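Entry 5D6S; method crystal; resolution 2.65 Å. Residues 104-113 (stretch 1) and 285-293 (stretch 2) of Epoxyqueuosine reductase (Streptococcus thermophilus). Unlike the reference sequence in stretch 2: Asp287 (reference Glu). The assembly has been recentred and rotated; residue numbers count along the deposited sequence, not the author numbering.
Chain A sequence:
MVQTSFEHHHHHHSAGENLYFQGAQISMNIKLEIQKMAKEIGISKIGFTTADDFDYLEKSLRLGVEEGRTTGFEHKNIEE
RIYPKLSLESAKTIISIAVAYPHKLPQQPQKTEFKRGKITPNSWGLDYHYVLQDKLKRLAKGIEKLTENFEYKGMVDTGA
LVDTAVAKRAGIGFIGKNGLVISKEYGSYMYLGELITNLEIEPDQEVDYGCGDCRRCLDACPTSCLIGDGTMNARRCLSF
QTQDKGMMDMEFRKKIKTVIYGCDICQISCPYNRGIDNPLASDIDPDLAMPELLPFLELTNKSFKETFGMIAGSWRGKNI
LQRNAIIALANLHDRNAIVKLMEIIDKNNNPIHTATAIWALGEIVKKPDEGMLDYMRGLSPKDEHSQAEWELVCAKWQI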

ATOM      1  N   LYS A 104      -7.410  -3.745  12.847  1.00 88.59           N
ATOM      2  CA  LYS A 104      -7.726  -2.917  14.013  1.00 85.03           C
ATOM      3  C   LYS A 104      -6.505  -2.957  14.899  1.00 80.08           C
ATOM      4  O   LYS A 104      -5.759  -3.933  14.880  1.00 84.01           O
ATOM      5  CB  LYS A 104      -8.912  -3.477  14.802  1.00 89.99           C
ATOM      6  CG  LYS A 104     -10.304  -3.063  14.333  1.00 94.61           C
ATOM      7  CD  LYS A 104     -11.350  -4.039  14.887  1.00104.82           C
ATOM      8  CE  LYS A 104     -12.520  -3.355  15.578  1.00104.40           C
ATOM      9  NZ  LYS A 104     -13.395  -2.647  14.613  1.00108.79           N
ATOM     10  N   LEU A 105      -6.312  -1.915  15.689  1.00 77.02           N
ATOM     11  CA  LEU A 105      -5.124  -1.826  16.490  1.00 78.94           C
ATOM     12  C   LEU A 105      -5.398  -2.517  17.833  1.00 89.21           C
ATOM     13  O   LEU A 105      -6.392  -2.211  18.504  1.00 78.31           O
ATOM     14  CB  LEU A 105      -4.719  -0.359  16.672  1.00 87.96           C
ATOM     15  CG  LEU A 105      -3.220  -0.047  16.809  1.00 86.55           C
ATOM     16  CD1 LEU A 105      -2.428  -0.446  15.583  1.00 81.11           C
ATOM     17  CD2 LEU A 105      -3.021   1.443  17.086  1.00 92.38           C
ATOM     18  N   PRO A 106      -4.528  -3.467  18.218  1.00 97.07           N
ATOM     19  CA  PRO A 106      -4.666  -4.090  19.531  1.00 98.76           C
ATOM     20  C   PRO A 106      -4.809  -3.033  20.615  1.00106.66           C
ATOM     21  O   PRO A 106      -5.818  -2.979  21.311  1.00108.16           O
ATOM     22  CB  PRO A 106      -3.341  -4.865  19.712  1.00 99.13           C
ATOM     23  CG  PRO A 106      -2.783  -5.056  18.341  1.00 99.53           C
ATOM     24  CD  PRO A 106      -3.357  -3.974  17.467  1.00 98.37           C
ATOM     25  N   GLN A 107      -3.787  -2.188  20.720  1.00119.47           N
ATOM     26  CA  GLN A 107      -3.667  -1.204  21.779  1.00121.89           C
ATOM     27  C   GLN A 107      -3.536   0.175  21.149  1.00109.82           C
ATOM     28  O   GLN A 107      -2.546   0.434  20.463  1.00117.25           O
ATOM     29  CB  GLN A 107      -2.423  -1.536  22.634  1.00128.41           C
ATOM     30  CG  GLN A 107      -2.083  -0.554  23.756  1.00134.76           C
ATOM     31  CD  GLN A 107      -2.819  -0.815  25.068  1.00139.78           C
ATOM     32  OE1 GLN A 107      -2.225  -0.703  26.139  1.00136.22           O
ATOM     33  NE2 GLN A 107      -4.107  -1.160  24.996  1.00140.88           N
ATOM     34  N   GLN A 108      -4.522   1.048  21.377  1.00 93.68           N
ATOM     35  CA  GLN A 108      -4.429   2.457  20.948  1.00 91.87           C
ATOM     36  C   GLN A 108      -3.185   3.164  21.522  1.00 97.20           C
ATOM     37  O   GLN A 108      -2.713   2.817  22.610  1.00101.34           O
ATOM     38  CB  GLN A 108      -5.672   3.236  21.355  1.00 88.87           C
ATOM     39  CG  GLN A 108      -6.902   2.847  20.572  1.00 94.61           C
ATOM     40  CD  GLN A 108      -6.762   3.176  19.112  1.00101.24           C
ATOM     41  OE1 GLN A 108      -6.810   2.292  18.256  1.00115.33           O
ATOM     42  NE2 GLN A 108      -6.579   4.453  18.810  1.00112.26           N
ATOM     43  N   PRO A 109      -2.634   4.145  20.783  1.00 97.69           N
ATOM     44  CA  PRO A 109      -1.496   4.889  21.307  1.00 94.54           C
ATOM     45  C   PRO A 109      -1.972   5.968  22.277  1.00 93.40           C
ATOM     46  O   PRO A 109      -3.143   6.376  22.242  1.00 82.57           O
ATOM     47  CB  PRO A 109      -0.889   5.516  20.058  1.00 95.38           C
ATOM     48  CG  PRO A 109      -2.057   5.740  19.164  1.00 95.54           C
ATOM     49  CD  PRO A 109      -3.085   4.685  19.488  1.00 99.37           C
ATOM     50  N   GLN A 110      -1.072   6.434  23.133  1.00 89.57           N
ATOM     51  CA  GLN A 110      -1.480   7.346  24.180  1.00 91.47           C
ATOM     52  C   GLN A 110      -1.528   8.786  23.687  1.00 82.60           C
ATOM     53  O   GLN A 110      -0.533   9.298  23.202  1.00 82.85           O
ATOM     54  CB  GLN A 110      -0.567   7.217  25.406  1.00100.03           C
ATOM     55  CG  GLN A 110      -1.371   7.151  26.696  1.00109.73           C
ATOM     56  CD  GLN A 110      -0.516   7.360  27.920  1.00117.48           C
ATOM     57  OE1 GLN A 110       0.632   6.915  27.965  1.00133.10           O
ATOM     58  NE2 GLN A 110      -1.071   8.026  28.930  1.00119.58           N
ATOM     59  N   LYS A 111      -2.683   9.435  23.841  1.00 82.08           N
ATOM     60  CA  LYS A 111      -2.845  10.877  23.576  1.00 83.18           C
ATOM     61  C   LYS A 111      -1.654  11.743  24.079  1.00 77.82           C
ATOM     62  O   LYS A 111      -1.169  11.558  25.184  1.00 68.88           O
ATOM     63  CB  LYS A 111      -4.175  11.339  24.182  1.00 84.89           C
ATOM     64  CG  LYS A 111      -4.258  12.804  24.590  1.00 96.99           C
ATOM     65  CD  LYS A 111      -5.118  13.646  23.665  1.00105.59           C
ATOM     66  CE  LYS A 111      -5.418  14.987  24.324  1.00118.15           C
ATOM     67  NZ  LYS A 111      -6.311  15.845  23.502  1.00120.07           N
ATOM     68  N   THR A 112      -1.179  12.663  23.239  1.00 76.50           N
ATOM     69  CA  THR A 112      -0.103  13.594  23.610  1.00 70.16           C
ATOM     70  C   THR A 112      -0.488  14.986  23.181  1.00 68.90           C
ATOM     71  O   THR A 112      -1.576  15.172  22.619  1.00 67.08           O
ATOM     72  CB  THR A 112       1.222  13.227  22.920  1.00 72.71           C
ATOM     73  OG1 THR A 112       1.371  11.813  22.948  1.00 62.45           O
ATOM     74  CG2 THR A 112       2.439  13.842  23.650  1.00 83.15           C
ATOM     75  N   GLU A 113       0.395  15.957  23.445  1.00 66.58           N
ATOM     76  CA  GLU A 113       0.347  17.306  22.803  1.00 78.12           C
ATOM     77  C   GLU A 113       0.128  17.260  21.278  1.00 67.04           C
ATOM     78  O   GLU A 113      -0.623  18.071  20.714  1.00 66.44           O
ATOM     79  CB  GLU A 113       1.655  18.096  22.975  1.00 79.80           C
ATOM     80  CG  GLU A 113       2.429  17.965  24.269  1.00 85.87           C
ATOM     81  CD  GLU A 113       3.847  18.498  24.100  1.00 92.17           C
ATOM     82  OE1 GLU A 113       4.806  17.807  24.507  1.00 79.70           O
ATOM     83  OE2 GLU A 113       4.001  19.588  23.505  1.00 96.63           O
TER
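Stretch 2 (285-293) DPDLAMPEL

Stretch 2 lies on stretch 1 through a small, mainly apolar contact of leucine, proline and methionine side chains, closed at one end by a single hydrogen bond between side chains. The two segments bury 375 Å² in total, both sides summed, and no backbone hydrogen bond links them.

Stretch 1 has no regular helix or strand. Stretch 2 opens with a short, weakly bonded helical turn at about 286-289. Asp285 caps it: its OD1 accepts from Asp287 N at 2.9 Å with an N-H...acceptor angle of 155°. Leu288 N also donates to Asp285 O at 3.2 Å, and the bond from Met290 N to Pro286 O, although 2.8 Å long, is weak.

The register gives the direction. Pro109 CA is 5.4 Å from Pro286 CA, and Thr112 CA is 8.4 Å from Glu292 CA, so both chains advance the same way between these pairs while the backbones move apart.

Pro286 is the hub, with its CA-to-CB bond pointing toward stretch 1. Its CB lies 3.9 Å from Leu105 CD2, 3.9 Å from Pro109 CB and 3.5 Å from Gln107 O, so the ring carbon meets two apolar side chains and a backbone carbonyl. Leu105 reaches further along the turn: its CD1 is 4.0 Å from Ala289 CB and its CD2 is 4.3 Å from Met290 SD. Pro109 also reaches Met290, whose CB lies 4.0 Å from Pro109 CG. Pro109 CB also lies 3.8 Å from Asp287 OD1, a van der Waals contact.

Beyond the apolar patch, the single hydrogen bond across the stretches runs from Thr112 OG1 to Glu292 OE1 at 3.0 Å; both CA-to-CB bonds point toward the opposite stretch, and the extended Glu292 side chain (chi1 m, chi2 t) helps bridge the wider backbone gap.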

ATOM      1  N   ASP A 285       4.068  -1.685  17.067  1.00 74.00           N
ATOM      2  CA  ASP A 285       4.238  -0.449  17.841  1.00 69.87           C
ATOM      3  C   ASP A 285       3.160   0.524  17.393  1.00 68.04           C
ATOM      4  O   ASP A 285       3.133   0.929  16.231  1.00 62.35           O
ATOM      5  CB  ASP A 285       5.623   0.167  17.612  1.00 67.38           C
ATOM      6  CG  ASP A 285       5.887   1.365  18.507  1.00 67.89           C
ATOM      7  OD1 ASP A 285       4.915   1.949  19.047  1.00 69.98           O
ATOM      8  OD2 ASP A 285       7.069   1.737  18.672  1.00 70.10           O
ATOM      9  N   PRO A 286       2.256   0.907  18.301  1.00 69.18           N
ATOM     10  CA  PRO A 286       1.199   1.824  17.846  1.00 68.99           C
ATOM     11  C   PRO A 286       1.707   3.226  17.424  1.00 58.36           C
ATOM     12  O   PRO A 286       1.003   3.926  16.708  1.00 54.80           O
ATOM     13  CB  PRO A 286       0.252   1.901  19.068  1.00 70.28           C
ATOM     14  CG  PRO A 286       1.119   1.584  20.247  1.00 62.40           C
ATOM     15  CD  PRO A 286       2.153   0.607  19.743  1.00 64.26           C
ATOM     16  N   ASP A 287       2.891   3.618  17.881  1.00 56.40           N
ATOM     17  CA  ASP A 287       3.493   4.923  17.515  1.00 62.08           C
ATOM     18  C   ASP A 287       4.050   4.955  16.103  1.00 60.28           C
ATOM     19  O   ASP A 287       4.277   6.025  15.539  1.00 74.46           O
ATOM     20  CB  ASP A 287       4.613   5.304  18.491  1.00 62.51           C
ATOM     21  CG  ASP A 287       4.091   5.879  19.796  1.00 68.27           C
ATOM     22  OD1 ASP A 287       2.860   5.948  19.978  1.00 71.22           O
ATOM     23  OD2 ASP A 287       4.918   6.266  20.651  1.00 69.53           O
ATOM     24  N   LEU A 288       4.331   3.779  15.558  1.00 62.71           N
ATOM     25  CA  LEU A 288       4.685   3.623  14.146  1.00 57.68           C
ATOM     26  C   LEU A 288       3.465   3.437  13.293  1.00 60.45           C
ATOM     27  O   LEU A 288       3.534   3.613  12.091  1.00 73.92           O
ATOM     28  CB  LEU A 288       5.560   2.404  13.936  1.00 58.03           C
ATOM     29  CG  LEU A 288       6.859   2.414  14.724  1.00 60.29           C
ATOM     30  CD1 LEU A 288       7.804   1.366  14.159  1.00 54.73           C
ATOM     31  CD2 LEU A 288       7.534   3.776  14.738  1.00 60.62           C
ATOM     32  N   ALA A 289       2.351   3.057  13.899  1.00 57.38           N
ATOM     33  CA  ALA A 289       1.124   2.854  13.155  1.00 60.80           C
ATOM     34  C   ALA A 289       0.243   4.083  13.181  1.00 63.80           C
ATOM     35  O   ALA A 289      -0.684   4.206  12.385  1.00 66.96           O
ATOM     36  CB  ALA A 289       0.361   1.660  13.714  1.00 61.76           C
ATOM     37  N   MET A 290       0.492   4.977  14.125  1.00 72.39           N
ATOM     38  CA  MET A 290      -0.279   6.220  14.238  1.00 70.10           C
ATOM     39  C   MET A 290       0.682   7.288  14.721  1.00 60.57           C
ATOM     40  O   MET A 290       0.624   7.700  15.869  1.00 59.37           O
ATOM     41  CB  MET A 290      -1.469   6.033  15.179  1.00 70.50           C
ATOM     42  CG  MET A 290      -2.539   5.148  14.563  1.00 77.23           C
ATOM     43  SD  MET A 290      -4.143   5.252  15.351  1.00 99.14           S
ATOM     44  CE  MET A 290      -5.131   4.275  14.211  1.00 97.20           C
ATOM     45  N   PRO A 291       1.595   7.708  13.832  1.00 59.47           N
ATOM     46  CA  PRO A 291       2.702   8.541  14.240  1.00 54.54           C
ATOM     47  C   PRO A 291       2.325   9.965  14.506  1.00 51.25           C
ATOM     48  O   PRO A 291       1.428  10.522  13.876  1.00 62.06           O
ATOM     49  CB  PRO A 291       3.667   8.441  13.062  1.00 54.12           C
ATOM     50  CG  PRO A 291       2.802   8.191  11.895  1.00 52.15           C
ATOM     51  CD  PRO A 291       1.628   7.419  12.383  1.00 56.40           C
ATOM     52  N   GLU A 292       2.998  10.527  15.490  1.00 62.73           N
ATOM     53  CA  GLU A 292       2.805  11.913  15.876  1.00 63.78           C
ATOM     54  C   GLU A 292       3.462  12.729  14.770  1.00 53.46           C
ATOM     55  O   GLU A 292       4.623  12.504  14.424  1.00 56.05           O
ATOM     56  CB  GLU A 292       3.453  12.181  17.249  1.00 68.45           C
ATOM     57  CG  GLU A 292       2.845  11.383  18.419  1.00 68.65           C
ATOM     58  CD  GLU A 292       3.636  11.533  19.715  1.00 71.97           C
ATOM     59  OE1 GLU A 292       3.197  12.275  20.632  1.00 77.59           O
ATOM     60  OE2 GLU A 292       4.731  10.951  19.796  1.00 77.86           O
ATOM     61  N   LEU A 293       2.708  13.656  14.201  1.00 49.93           N
ATOM     62  CA  LEU A 293       3.093  14.298  12.950  1.00 46.10           C
ATOM     63  C   LEU A 293       4.268  15.270  13.081  1.00 47.41           C
ATOM     64  O   LEU A 293       5.232  15.153  12.334  1.00 47.23           O
ATOM     65  CB  LEU A 293       1.892  15.004  12.333  1.00 51.19           C
ATOM     66  CG  LEU A 293       0.764  13.989  12.007  1.00 51.72           C
ATOM     67  CD1 LEU A 293      -0.570  14.696  11.828  1.00 51.46           C
ATOM     68  CD2 LEU A 293       1.120  13.169  10.783  1.00 50.60           C
TER